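Side-chain contacts in lasso peptide isopeptidase AtxE2 (Asticcacaulis excentricus, PDB 5TXE), which hydrolyses the isopeptide bond of the lasso peptides astexin-2 and astexin-3, turning these threaded molecules into linear peptides: residues Pro423-Gly428 / Arg513-Pro518; Arg398-Glu403 / Pro453-Ala458; Trp656-Phe659 / Asp663-Asp666; Arg408-Ile413 / Leu503-Asp508. The protein carries 1 engineered substitution. All blocks are in the same frame, centred on the assembly; numbering follows the deposited sequence.

Interaction 1: residues Pro423-Gly428 / Arg513-Pro518; sequences PDYQLG and RGVIDP
Tyr-425 and Val-515 meet through van der Waals contact, and the meeting falls on the far end of the tyrosine. Its OH lies 3.8 Å from CA of Val-515, while CG1 and CG2 of the valine are each 4.1 Å from that same OH of Tyr-425. The phenol oxygen is therefore set against the fork of the valine and the backbone atom next to it, and the two side chains cross at about a right angle. A chi1 of -178° swings the ring of Tyr-425 away from the backbone N and out toward Val-515. Over one face of this ring, displaced toward the rim, the backbone N of Leu-427 sits 4.1 Å above the plane of Tyr-425 as a plain neighbour.

Residues 423-428 lie in the loop between strands 414-421 and 431-436 of the mixed sheet, a part of the alpha/beta-hydrolase fold expected for a prolyl oligopeptidase relative. Segment 513-518 comes straight off helix 494-512, which ends in a Schellman motif with Gly-514 at positive phi. The chain then runs into the short strand 516-517, and Val-515 and Asp-517 make backbone hydrogen bonds to Leu-431.

Polar bonds hold the hydroxyl and its loop. The OH of Tyr-425 is hydrogen-bonded to the carbonyl O of Thr-429, later in the same loop, which anchors the phenol end where it meets Val-515. Within the loop, NE2 of Gln-426 makes a weak hydrogen bond of 3.4 Å to the backbone O of Asp-424.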
loop_
_atom_site.group_PDB
_atom_site.type_symbol
_atom_site.label_atom_id
_atom_site.label_comp_id
_atom_site.label_asym_id
_atom_site.label_seq_id
_atom_site.Cartn_x
_atom_site.Cartn_y
_atom_site.Cartn_z
ATOM N N PRO A 423 22.184 -0.715 -15.360
ATOM C CA PRO A 423 22.195 -1.112 -16.789
ATOM C C PRO A 423 23.562 -1.582 -17.397
ATOM O O PRO A 423 23.579 -2.546 -18.157
ATOM C CB PRO A 423 21.669 0.147 -17.502
ATOM C CG PRO A 423 20.978 0.962 -16.448
ATOM C CD PRO A 423 21.687 0.658 -15.169
ATOM N N ASP A 424 24.670 -0.934 -17.030
ATOM C CA ASP A 424 26.004 -1.243 -17.593
ATOM C C ASP A 424 26.765 -2.232 -16.711
ATOM O O ASP A 424 27.990 -2.285 -16.748
ATOM C CB ASP A 424 26.826 0.055 -17.783
ATOM C CG ASP A 424 27.235 0.720 -16.433
ATOM O OD1 ASP A 424 26.636 0.408 -15.372
ATOM O OD2 ASP A 424 28.151 1.577 -16.432
ATOM N N TYR A 425 26.057 -3.016 -15.903
ATOM C CA TYR A 425 26.736 -3.874 -14.942
ATOM C C TYR A 425 27.600 -4.901 -15.623
ATOM O O TYR A 425 27.076 -5.731 -16.355
ATOM C CB TYR A 425 25.745 -4.607 -14.032
ATOM C CG TYR A 425 26.461 -5.460 -13.011
ATOM C CD1 TYR A 425 27.327 -4.866 -12.097
ATOM C CD2 TYR A 425 26.292 -6.839 -12.953
ATOM C CE1 TYR A 425 27.992 -5.610 -11.126
ATOM C CE2 TYR A 425 26.957 -7.604 -11.980
ATOM C CZ TYR A 425 27.808 -6.997 -11.064
ATOM O OH TYR A 425 28.496 -7.744 -10.110
ATOM N N GLN A 426 28.903 -4.854 -15.370
ATOM C CA GLN A 426 29.810 -5.922 -15.831
ATOM C C GLN A 426 30.076 -6.834 -14.650
ATOM O O GLN A 426 30.463 -6.341 -13.590
ATOM C CB GLN A 426 31.161 -5.364 -16.324
ATOM C CG GLN A 426 31.105 -4.016 -17.083
ATOM C CD GLN A 426 30.998 -4.173 -18.598
ATOM O OE1 GLN A 426 31.983 -4.478 -19.270
ATOM N NE2 GLN A 426 29.806 -3.930 -19.146
ATOM N N LEU A 427 29.874 -8.142 -14.806
ATOM C CA LEU A 427 30.215 -9.101 -13.722
ATOM C C LEU A 427 31.690 -8.966 -13.335
ATOM O O LEU A 427 32.528 -8.749 -14.220
ATOM C CB LEU A 427 29.919 -10.547 -14.129
ATOM C CG LEU A 427 28.455 -11.030 -14.032
ATOM C CD1 LEU A 427 28.213 -12.262 -14.898
ATOM C CD2 LEU A 427 28.061 -11.339 -12.585
ATOM N N GLY A 428 31.987 -9.055 -12.030
ATOM C CA GLY A 428 33.345 -8.849 -11.505
ATOM C C GLY A 428 33.447 -7.588 -10.672
ATOM O O GLY A 428 34.402 -7.399 -9.896
ATOM N N ARG A 513 28.479 -14.037 -3.979
ATOM C CA ARG A 513 28.464 -13.934 -5.422
ATOM C C ARG A 513 29.421 -12.846 -5.952
ATOM O O ARG A 513 29.585 -12.725 -7.154
ATOM C CB ARG A 513 27.040 -13.708 -5.948
ATOM C CG ARG A 513 26.185 -14.965 -5.744
ATOM C CD ARG A 513 24.697 -14.730 -5.894
ATOM N NE ARG A 513 24.414 -14.078 -7.164
ATOM C CZ ARG A 513 23.211 -14.008 -7.727
ATOM N NH1 ARG A 513 22.140 -14.583 -7.166
ATOM N NH2 ARG A 513 23.079 -13.345 -8.870
ATOM N N GLY A 514 30.070 -12.077 -5.091
ATOM C CA GLY A 514 30.944 -11.033 -5.581
ATOM C C GLY A 514 30.187 -9.865 -6.188
ATOM O O GLY A 514 30.758 -9.071 -6.926
ATOM N N VAL A 515 28.900 -9.733 -5.885
ATOM C CA VAL A 515 28.105 -8.626 -6.439
ATOM C C VAL A 515 28.216 -7.305 -5.618
ATOM O O VAL A 515 28.140 -6.202 -6.161
ATOM C CB VAL A 515 26.635 -9.045 -6.551
ATOM C CG1 VAL A 515 25.773 -7.890 -7.017
ATOM C CG2 VAL A 515 26.528 -10.225 -7.482
ATOM N N ILE A 516 28.424 -7.402 -4.321
ATOM C CA ILE A 516 28.387 -6.199 -3.465
ATOM C C ILE A 516 29.548 -6.130 -2.523
ATOM O O ILE A 516 30.171 -7.141 -2.198
ATOM C CB ILE A 516 27.135 -6.170 -2.585
ATOM C CG1 ILE A 516 27.052 -7.424 -1.722
ATOM C CG2 ILE A 516 25.880 -6.129 -3.425
ATOM C CD1 ILE A 516 26.794 -7.176 -0.268
ATOM N N ASP A 517 29.835 -4.922 -2.066
ATOM C CA ASP A 517 30.827 -4.713 -1.023
ATOM C C ASP A 517 30.087 -4.602 0.301
ATOM O O ASP A 517 29.338 -3.633 0.500
ATOM C CB ASP A 517 31.560 -3.410 -1.357
ATOM C CG ASP A 517 32.523 -2.987 -0.303
ATOM O OD1 ASP A 517 32.614 -3.669 0.749
ATOM O OD2 ASP A 517 33.191 -1.949 -0.542
ATOM N N PRO A 518 30.297 -5.550 1.218
ATOM C CA PRO A 518 29.473 -5.600 2.409
ATOM C C PRO A 518 29.753 -4.493 3.418
ATOM O O PRO A 518 28.943 -4.281 4.336
ATOM C CB PRO A 518 29.811 -6.966 3.027
ATOM C CG PRO A 518 31.205 -7.255 2.503
ATOM C CD PRO A 518 31.219 -6.715 1.123
#

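Interaction 2: residues Arg398-Glu403 / Pro453-Ala458; sequences RLPKVE and PILPLA
A small, wholly apolar contact buries Pro-400 against Leu-455 and Ala-458, where the chain enters the edge strand 401-408 of the mixed sheet and packs against the short helix 454-459. The proline ring packs against the two helix residues at once. Its CG is 3.8 Å from CD2 of Leu-455 and equally 3.8 Å from CB of Ala-458, so one corner of the ring serves both. The neighbouring ring atoms extend the contact: CB of Pro-400 comes within 4.0 Å of CB of Ala-458, and its CD within 4.2 Å of CD2 of Leu-455.

Leu-455 and Ala-458 stand three residues apart, nearly one helical turn, and both direct their CB atoms toward the proline. The leucine crosses the ring at about a right angle. Its CG lies beside the backbone N (chi1 -56°) and CD1 is extended away from CA, which leaves CD2 as the branch that reaches Pro-400.

In this alpha/beta-hydrolase fold the helix packs beside the first two strands of the sheet, with Val-420 of strand 414-421 touching both Pro-400 and Ala-458, while Pro-456 and Leu-457 rest on Ile-654 of helix 643-662. The helix is thus held between the strand side and a second helix. Pro-453 occupies its N-cap position, and the carbonyl O of Pro-453 accepts from N of Leu-457 at 2.9 Å. In the following bond, N of Ala-458 donates to O of Ile-454 at 3.1 Å, fixing the turn that carries the alanine methyl to the proline.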
loop_
_atom_site.group_PDB
_atom_site.type_symbol
_atom_site.label_atom_id
_atom_site.label_comp_id
_atom_site.label_asym_id
_atom_site.label_seq_id
_atom_site.Cartn_x
_atom_site.Cartn_y
_atom_site.Cartn_z
ATOM N N ARG A 398 16.787 2.826 -20.889
ATOM C CA ARG A 398 17.751 1.774 -20.593
ATOM C C ARG A 398 17.457 1.272 -19.196
ATOM O O ARG A 398 17.843 1.886 -18.197
ATOM C CB ARG A 398 19.206 2.264 -20.718
ATOM C CG ARG A 398 20.217 1.133 -20.972
ATOM C CD ARG A 398 21.423 1.614 -21.808
ATOM N NE ARG A 398 22.790 1.591 -21.220
ATOM C CZ ARG A 398 23.490 0.481 -20.970
ATOM N NH1 ARG A 398 22.932 -0.722 -21.141
ATOM N NH2 ARG A 398 24.733 0.572 -20.504
ATOM N N LEU A 399 16.786 0.140 -19.147
ATOM C CA LEU A 399 16.338 -0.430 -17.930
ATOM C C LEU A 399 17.431 -1.219 -17.220
ATOM O O LEU A 399 18.203 -1.890 -17.831
ATOM C CB LEU A 399 15.156 -1.329 -18.175
ATOM C CG LEU A 399 13.914 -0.647 -18.697
ATOM C CD1 LEU A 399 12.837 -1.701 -18.886
ATOM C CD2 LEU A 399 13.383 0.404 -17.759
ATOM N N PRO A 400 17.494 -1.107 -15.887
ATOM C CA PRO A 400 18.298 -1.987 -15.062
ATOM C C PRO A 400 17.920 -3.424 -15.295
ATOM O O PRO A 400 16.814 -3.727 -15.793
ATOM C CB PRO A 400 17.876 -1.618 -13.632
ATOM C CG PRO A 400 17.454 -0.209 -13.725
ATOM C CD PRO A 400 16.806 -0.080 -15.084
ATOM N N LYS A 401 18.837 -4.298 -14.921
ATOM C CA LYS A 401 18.623 -5.725 -15.011
ATOM C C LYS A 401 18.008 -6.172 -13.666
ATOM O O LYS A 401 18.494 -5.780 -12.611
ATOM C CB LYS A 401 19.979 -6.398 -15.299
ATOM C CG LYS A 401 19.949 -7.930 -15.407
ATOM C CD LYS A 401 21.366 -8.563 -15.392
ATOM C CE LYS A 401 21.478 -9.859 -14.565
ATOM N NZ LYS A 401 20.932 -11.053 -15.265
ATOM N N VAL A 402 16.957 -6.992 -13.713
ATOM C CA VAL A 402 16.319 -7.549 -12.536
ATOM C C VAL A 402 16.445 -9.072 -12.453
ATOM O O VAL A 402 16.221 -9.768 -13.423
ATOM C CB VAL A 402 14.818 -7.240 -12.547
ATOM C CG1 VAL A 402 14.196 -7.632 -11.209
ATOM C CG2 VAL A 402 14.625 -5.771 -12.771
ATOM N N GLU A 403 16.706 -9.594 -11.273
ATOM C CA GLU A 403 16.801 -11.007 -11.096
ATOM C C GLU A 403 16.144 -11.366 -9.760
ATOM O O GLU A 403 16.480 -10.798 -8.733
ATOM C CB GLU A 403 18.284 -11.365 -11.118
ATOM C CG GLU A 403 18.640 -12.517 -10.228
ATOM C CD GLU A 403 20.142 -12.848 -10.205
ATOM O OE1 GLU A 403 20.995 -12.059 -10.772
ATOM O OE2 GLU A 403 20.439 -13.910 -9.571
ATOM N N PRO A 453 13.662 5.275 -4.449
ATOM C CA PRO A 453 13.468 5.064 -5.899
ATOM C C PRO A 453 14.396 3.975 -6.526
ATOM O O PRO A 453 15.612 4.180 -6.686
ATOM C CB PRO A 453 13.780 6.435 -6.466
ATOM C CG PRO A 453 14.785 6.972 -5.555
ATOM C CD PRO A 453 14.475 6.466 -4.187
ATOM N N ILE A 454 13.826 2.837 -6.855
ATOM C CA ILE A 454 14.624 1.643 -7.034
ATOM C C ILE A 454 15.396 1.727 -8.330
ATOM O O ILE A 454 16.615 1.603 -8.344
ATOM C CB ILE A 454 13.702 0.412 -6.999
ATOM C CG1 ILE A 454 13.302 0.175 -5.568
ATOM C CG2 ILE A 454 14.425 -0.831 -7.553
ATOM C CD1 ILE A 454 12.131 -0.745 -5.434
ATOM N N LEU A 455 14.702 2.004 -9.415
ATOM C CA LEU A 455 15.383 2.025 -10.696
ATOM C C LEU A 455 16.355 3.181 -10.780
ATOM O O LEU A 455 17.475 2.979 -11.194
ATOM C CB LEU A 455 14.350 2.002 -11.857
ATOM C CG LEU A 455 13.343 0.805 -11.844
ATOM C CD1 LEU A 455 12.351 0.873 -13.027
ATOM C CD2 LEU A 455 14.099 -0.511 -11.903
ATOM N N PRO A 456 15.946 4.418 -10.363
ATOM C CA PRO A 456 16.931 5.471 -10.314
ATOM C C PRO A 456 18.150 5.182 -9.454
ATOM O O PRO A 456 19.249 5.576 -9.815
ATOM C CB PRO A 456 16.137 6.650 -9.794
ATOM C CG PRO A 456 14.729 6.378 -10.220
ATOM C CD PRO A 456 14.595 4.914 -10.040
ATOM N N LEU A 457 18.001 4.461 -8.340
ATOM C CA LEU A 457 19.184 4.087 -7.559
ATOM C C LEU A 457 20.130 3.164 -8.381
ATOM O O LEU A 457 21.367 3.323 -8.371
ATOM C CB LEU A 457 18.793 3.369 -6.270
ATOM C CG LEU A 457 18.425 4.269 -5.092
ATOM C CD1 LEU A 457 17.715 3.548 -3.958
ATOM C CD2 LEU A 457 19.642 4.959 -4.566
ATOM N N ALA A 458 19.553 2.185 -9.065
ATOM C CA ALA A 458 20.360 1.341 -9.926
ATOM C C ALA A 458 21.019 2.179 -11.046
ATOM O O ALA A 458 22.182 2.019 -11.312
ATOM C CB ALA A 458 19.528 0.250 -10.522
#

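Interaction 3: residues Trp656-Phe659 / Asp663-Asp666; sequences WFRF and DQSD
The C-terminal end of helix 643-662 is where Arg-658 and Phe-659 meet the chain that leaves it, Asp-663 to Asp-666. Asp-663, at positive phi, is the first residue to abandon helical geometry and turns the backbone back beside the last turns. The nearly straight bond from N of Gln-664 to O of Arg-658 (3.0 Å) holds this return, with the amide lying well above the carbonyl plane. A weak bond joins N of Asp-663 to O of Phe-659.

The arginine side chain then follows the departing chain. Bent at chi3 (75°), it brings NH2 of Arg-658 to 2.8 Å from OE1 of Gln-664, in a bond bowed to 136° at the hydrogen. The guanidinium and amide planes stand 54° apart, and CB of Gln-664 lies over one guanidinium face. NH1 of Arg-658 approaches CB of Asp-666 at 4.0 Å; the carboxylate of Asp-666 turns instead to the backbone N of Ala-668 and to Lys-671. Replacing Arg-658 by alanine would remove the NH2 donor, and is likely to let the Gln-664 amide turn and to leave CB of Asp-666 without its guanidinium neighbour.

Phe-659, which packs on Tyr-675 and Arg-679 of helix 672-684, adds a backbone touch: its CA makes a CA-H...O contact with the carbonyl O of Gln-664, 3.3 Å away.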
loop_
_atom_site.group_PDB
_atom_site.type_symbol
_atom_site.label_atom_id
_atom_site.label_comp_id
_atom_site.label_asym_id
_atom_site.label_seq_id
_atom_site.Cartn_x
_atom_site.Cartn_y
_atom_site.Cartn_z
ATOM N N TRP A 656 22.166 11.163 -0.724
ATOM C CA TRP A 656 22.668 10.734 0.560
ATOM C C TRP A 656 23.505 9.473 0.390
ATOM O O TRP A 656 24.612 9.397 0.927
ATOM C CB TRP A 656 21.522 10.472 1.501
ATOM C CG TRP A 656 21.819 9.998 2.846
ATOM C CD1 TRP A 656 21.666 8.730 3.294
ATOM C CD2 TRP A 656 22.141 10.773 3.977
ATOM N NE1 TRP A 656 21.921 8.646 4.627
ATOM C CE2 TRP A 656 22.230 9.892 5.082
ATOM C CE3 TRP A 656 22.411 12.118 4.176
ATOM C CZ2 TRP A 656 22.588 10.310 6.339
ATOM C CZ3 TRP A 656 22.732 12.546 5.473
ATOM C CH2 TRP A 656 22.768 11.668 6.535
ATOM N N PHE A 657 22.941 8.472 -0.276
ATOM C CA PHE A 657 23.694 7.239 -0.508
ATOM C C PHE A 657 24.932 7.418 -1.411
ATOM O O PHE A 657 25.979 6.835 -1.142
ATOM C CB PHE A 657 22.794 6.150 -1.002
ATOM C CG PHE A 657 21.893 5.566 0.065
ATOM C CD1 PHE A 657 22.403 5.144 1.244
ATOM C CD2 PHE A 657 20.544 5.542 -0.104
ATOM C CE1 PHE A 657 21.577 4.665 2.238
ATOM C CE2 PHE A 657 19.701 5.038 0.866
ATOM C CZ PHE A 657 20.222 4.568 2.023
ATOM N N ARG A 658 24.865 8.279 -2.412
ATOM C CA ARG A 658 26.065 8.595 -3.191
ATOM C C ARG A 658 27.148 9.219 -2.334
ATOM O O ARG A 658 28.338 8.912 -2.500
ATOM C CB ARG A 658 25.778 9.531 -4.346
ATOM C CG ARG A 658 24.994 8.874 -5.445
ATOM C CD ARG A 658 24.773 9.814 -6.647
ATOM N NE ARG A 658 26.001 9.942 -7.406
ATOM C CZ ARG A 658 26.574 11.072 -7.808
ATOM N NH1 ARG A 658 26.016 12.266 -7.626
ATOM N NH2 ARG A 658 27.720 10.983 -8.459
ATOM N N PHE A 659 26.749 10.076 -1.393
ATOM C CA PHE A 659 27.692 10.746 -0.534
ATOM C C PHE A 659 28.370 9.744 0.406
ATOM O O PHE A 659 29.590 9.719 0.480
ATOM C CB PHE A 659 27.027 11.917 0.248
ATOM C CG PHE A 659 27.953 12.656 1.209
ATOM C CD1 PHE A 659 28.742 13.670 0.780
ATOM C CD2 PHE A 659 28.022 12.289 2.527
ATOM C CE1 PHE A 659 29.613 14.311 1.654
ATOM C CE2 PHE A 659 28.844 12.939 3.409
ATOM C CZ PHE A 659 29.637 13.950 2.977
ATOM N N ASP A 663 31.223 8.296 -1.771
ATOM C CA ASP A 663 32.038 9.492 -1.571
ATOM C C ASP A 663 31.907 10.448 -2.759
ATOM O O ASP A 663 32.852 11.076 -3.145
ATOM C CB ASP A 663 33.503 9.097 -1.288
ATOM C CG ASP A 663 33.653 8.178 -0.028
ATOM O OD1 ASP A 663 32.879 8.326 0.956
ATOM O OD2 ASP A 663 34.547 7.303 -0.035
ATOM N N GLN A 664 30.715 10.527 -3.336
ATOM C CA GLN A 664 30.475 11.415 -4.461
ATOM C C GLN A 664 29.422 12.444 -4.143
ATOM O O GLN A 664 28.467 12.168 -3.405
ATOM C CB GLN A 664 29.955 10.620 -5.644
ATOM C CG GLN A 664 31.068 10.103 -6.545
ATOM C CD GLN A 664 30.574 8.980 -7.420
ATOM O OE1 GLN A 664 29.377 8.882 -7.701
ATOM N NE2 GLN A 664 31.479 8.108 -7.837
ATOM N N SER A 665 29.588 13.624 -4.709
ATOM C CA SER A 665 28.633 14.705 -4.555
ATOM C C SER A 665 28.354 15.313 -5.904
ATOM O O SER A 665 29.232 15.417 -6.722
ATOM C CB SER A 665 29.192 15.788 -3.637
ATOM O OG SER A 665 30.373 16.300 -4.203
ATOM N N ASP A 666 27.115 15.726 -6.106
ATOM C CA ASP A 666 26.698 16.423 -7.311
ATOM C C ASP A 666 27.074 17.914 -7.130
ATOM O O ASP A 666 26.663 18.525 -6.150
ATOM C CB ASP A 666 25.188 16.215 -7.436
ATOM C CG ASP A 666 24.524 17.079 -8.496
ATOM O OD1 ASP A 666 25.123 18.005 -9.034
ATOM O OD2 ASP A 666 23.351 16.816 -8.767
HETATM O O HOH W 1 31.657 10.256 2.530
#

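Interaction 4: residues Arg408-Ile413 / Leu503-Asp508; sequences RNRNGI and LEDLID
Arg-410 starts with CG wedged between its backbone N and carbonyl carbon (chi1 50°), then bends at chi3, which carries its guanidinium across to Glu-504 and Asp-505; Asp-505, with CG beside its backbone N (chi1 -63°), points its carboxylate back at the turn. NH2 of Arg-410 makes a salt bridge to OE1 of Glu-504 at 3.3 Å, its hydrogen bond weak, with that oxygen at the guanidinium edge, near its plane. NH1 is paired with OD1 of Asp-505, but the two atoms are modelled too close together and the detail of that bridge is doubtful. The other carboxylate oxygen, OD2 of Asp-505, accepts a weak bond from the backbone N of Arg-410 at 3.3 Å and touches CB of Asn-409 at 3.5 Å.

Asn-409 to Gly-412 is a type I beta turn, the hairpin connection between strands 401-408 and 414-421, set beside helix 494-512. Asn-409 organises it from within. Its OD1 accepts from N of Asn-411 at 2.8 Å, an Asx turn, and from N of Ile-413 at 3.0 Å, the two amides arriving from opposite faces of the side-chain amide plane. Meanwhile ND2 is hydrogen-bonded to OG1 of Thr-502 on the helix. With an alanine at Asn-409, the amides of Asn-411 and Ile-413 would probably lose their acceptor and Thr-502 its hydrogen-bond partner.

One arginine facing two neighbouring acids of a helix is likely to ease their mutual repulsion, although the hydrogen bonds that can be trusted between turn and acids are weak.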
loop_
_atom_site.group_PDB
_atom_site.type_symbol
_atom_site.label_atom_id
_atom_site.label_comp_id
_atom_site.label_asym_id
_atom_site.label_seq_id
_atom_site.Cartn_x
_atom_site.Cartn_y
_atom_site.Cartn_z
ATOM N N ARG A 408 16.328 -19.878 1.692
ATOM C CA ARG A 408 15.631 -20.289 2.864
ATOM C C ARG A 408 16.464 -19.646 3.910
ATOM O O ARG A 408 17.686 -19.695 3.813
ATOM C CB ARG A 408 15.616 -21.797 3.025
ATOM C CG ARG A 408 14.651 -22.242 4.114
ATOM C CD ARG A 408 14.577 -23.763 4.235
ATOM N NE ARG A 408 13.922 -24.445 3.114
ATOM C CZ ARG A 408 12.610 -24.545 2.949
ATOM N NH1 ARG A 408 11.753 -23.948 3.779
ATOM N NH2 ARG A 408 12.126 -25.210 1.910
ATOM N N ASN A 409 15.823 -18.997 4.866
ATOM C CA ASN A 409 16.568 -18.274 5.860
ATOM C C ASN A 409 16.950 -19.202 6.994
ATOM O O ASN A 409 16.524 -20.370 7.023
ATOM C CB ASN A 409 15.827 -16.988 6.309
ATOM C CG ASN A 409 14.654 -17.218 7.239
ATOM O OD1 ASN A 409 14.456 -18.290 7.770
ATOM N ND2 ASN A 409 13.819 -16.165 7.413
ATOM N N ARG A 410 17.737 -18.672 7.926
ATOM C CA ARG A 410 18.237 -19.455 9.044
ATOM C C ARG A 410 17.128 -19.997 9.955
ATOM O O ARG A 410 17.329 -20.950 10.688
ATOM C CB ARG A 410 19.342 -18.694 9.806
ATOM C CG ARG A 410 19.130 -17.229 10.263
ATOM C CD ARG A 410 20.275 -16.864 11.223
ATOM N NE ARG A 410 20.983 -15.598 11.077
ATOM C CZ ARG A 410 21.770 -15.234 10.064
ATOM N NH1 ARG A 410 21.891 -15.992 9.000
ATOM N NH2 ARG A 410 22.407 -14.071 10.108
ATOM N N ASN A 411 15.929 -19.460 9.869
ATOM C CA ASN A 411 14.831 -20.036 10.605
ATOM C C ASN A 411 14.006 -20.973 9.765
ATOM O O ASN A 411 12.873 -21.293 10.157
ATOM C CB ASN A 411 13.979 -18.898 11.140
ATOM C CG ASN A 411 14.790 -17.988 12.048
ATOM O OD1 ASN A 411 15.185 -16.865 11.701
ATOM N ND2 ASN A 411 15.088 -18.512 13.216
ATOM N N GLY A 412 14.535 -21.387 8.603
ATOM C CA GLY A 412 13.828 -22.362 7.746
ATOM C C GLY A 412 12.740 -21.794 6.842
ATOM O O GLY A 412 11.938 -22.513 6.307
ATOM N N ILE A 413 12.661 -20.480 6.709
ATOM C CA ILE A 413 11.506 -19.870 6.035
ATOM C C ILE A 413 11.909 -19.481 4.648
ATOM O O ILE A 413 12.992 -18.980 4.437
ATOM C CB ILE A 413 10.987 -18.666 6.834
ATOM C CG1 ILE A 413 10.374 -19.160 8.137
ATOM C CG2 ILE A 413 9.983 -17.863 6.021
ATOM C CD1 ILE A 413 10.386 -18.133 9.234
ATOM N N LEU A 503 17.754 -10.266 6.237
ATOM C CA LEU A 503 18.528 -9.292 5.474
ATOM C C LEU A 503 20.021 -9.629 5.463
ATOM O O LEU A 503 20.680 -9.474 4.443
ATOM C CB LEU A 503 18.353 -7.885 6.051
ATOM C CG LEU A 503 16.995 -7.251 5.782
ATOM C CD1 LEU A 503 16.886 -5.988 6.566
ATOM C CD2 LEU A 503 16.806 -6.971 4.292
ATOM N N GLU A 504 20.539 -10.031 6.611
ATOM C CA GLU A 504 21.921 -10.460 6.724
ATOM C C GLU A 504 22.189 -11.703 5.824
ATOM O O GLU A 504 23.196 -11.735 5.142
ATOM C CB GLU A 504 22.302 -10.703 8.167
ATOM C CG GLU A 504 22.367 -9.413 9.005
ATOM C CD GLU A 504 22.564 -9.656 10.504
ATOM O OE1 GLU A 504 22.509 -10.836 10.951
ATOM O OE2 GLU A 504 22.799 -8.670 11.254
ATOM N N ASP A 505 21.247 -12.632 5.724
ATOM C CA ASP A 505 21.380 -13.771 4.788
ATOM C C ASP A 505 21.451 -13.293 3.352
ATOM O O ASP A 505 22.309 -13.724 2.596
ATOM C CB ASP A 505 20.209 -14.752 4.935
ATOM C CG ASP A 505 20.152 -15.397 6.323
ATOM O OD1 ASP A 505 21.207 -15.481 6.972
ATOM O OD2 ASP A 505 19.061 -15.823 6.787
ATOM N N LEU A 506 20.577 -12.365 2.970
ATOM C CA LEU A 506 20.600 -11.875 1.606
ATOM C C LEU A 506 21.892 -11.149 1.291
ATOM O O LEU A 506 22.426 -11.258 0.181
ATOM C CB LEU A 506 19.411 -10.976 1.288
ATOM C CG LEU A 506 18.107 -11.719 1.311
ATOM C CD1 LEU A 506 16.906 -10.772 1.490
ATOM C CD2 LEU A 506 17.988 -12.505 0.002
ATOM N N ILE A 507 22.348 -10.359 2.238
ATOM C CA ILE A 507 23.556 -9.600 2.019
ATOM C C ILE A 507 24.706 -10.597 1.859
ATOM O O ILE A 507 25.535 -10.442 0.966
ATOM C CB ILE A 507 23.834 -8.639 3.204
ATOM C CG1 ILE A 507 22.791 -7.499 3.220
ATOM C CG2 ILE A 507 25.203 -8.036 3.120
ATOM C CD1 ILE A 507 22.868 -6.672 4.479
ATOM N N ASP A 508 24.785 -11.566 2.764
ATOM C CA ASP A 508 25.847 -12.581 2.692
ATOM C C ASP A 508 25.821 -13.317 1.368
ATOM O O ASP A 508 26.856 -13.573 0.799
ATOM C CB ASP A 508 25.736 -13.607 3.820
ATOM C CG ASP A 508 26.110 -13.027 5.189
ATOM O OD1 ASP A 508 26.752 -11.948 5.242
ATOM O OD2 ASP A 508 25.750 -13.640 6.218
#

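In the fold
From the N terminus, the first halves of interactions 2, 4 and 1 follow one another at 398-403, 408-413 and 423-428, along the hairpin that opens the mixed sheet and the loop after it. Their partners come in the same order, at 453-458, 503-508 and 513-518, so all three loops cross one another and none nests. They tie this edge of the sheet to helix 454-459, helix 494-512 and the turn leaving that helix. Interactions 1 and 2 are joined by a salt bridge between Arg-513 NH2 and Glu-403 OE2 (2.8 Å), and interactions 1 and 4 touch at Ile-516 and Ile-507. Interaction 3 follows in series, a short local closure between the end of helix 643-662 and the loop leading to helix 672-684.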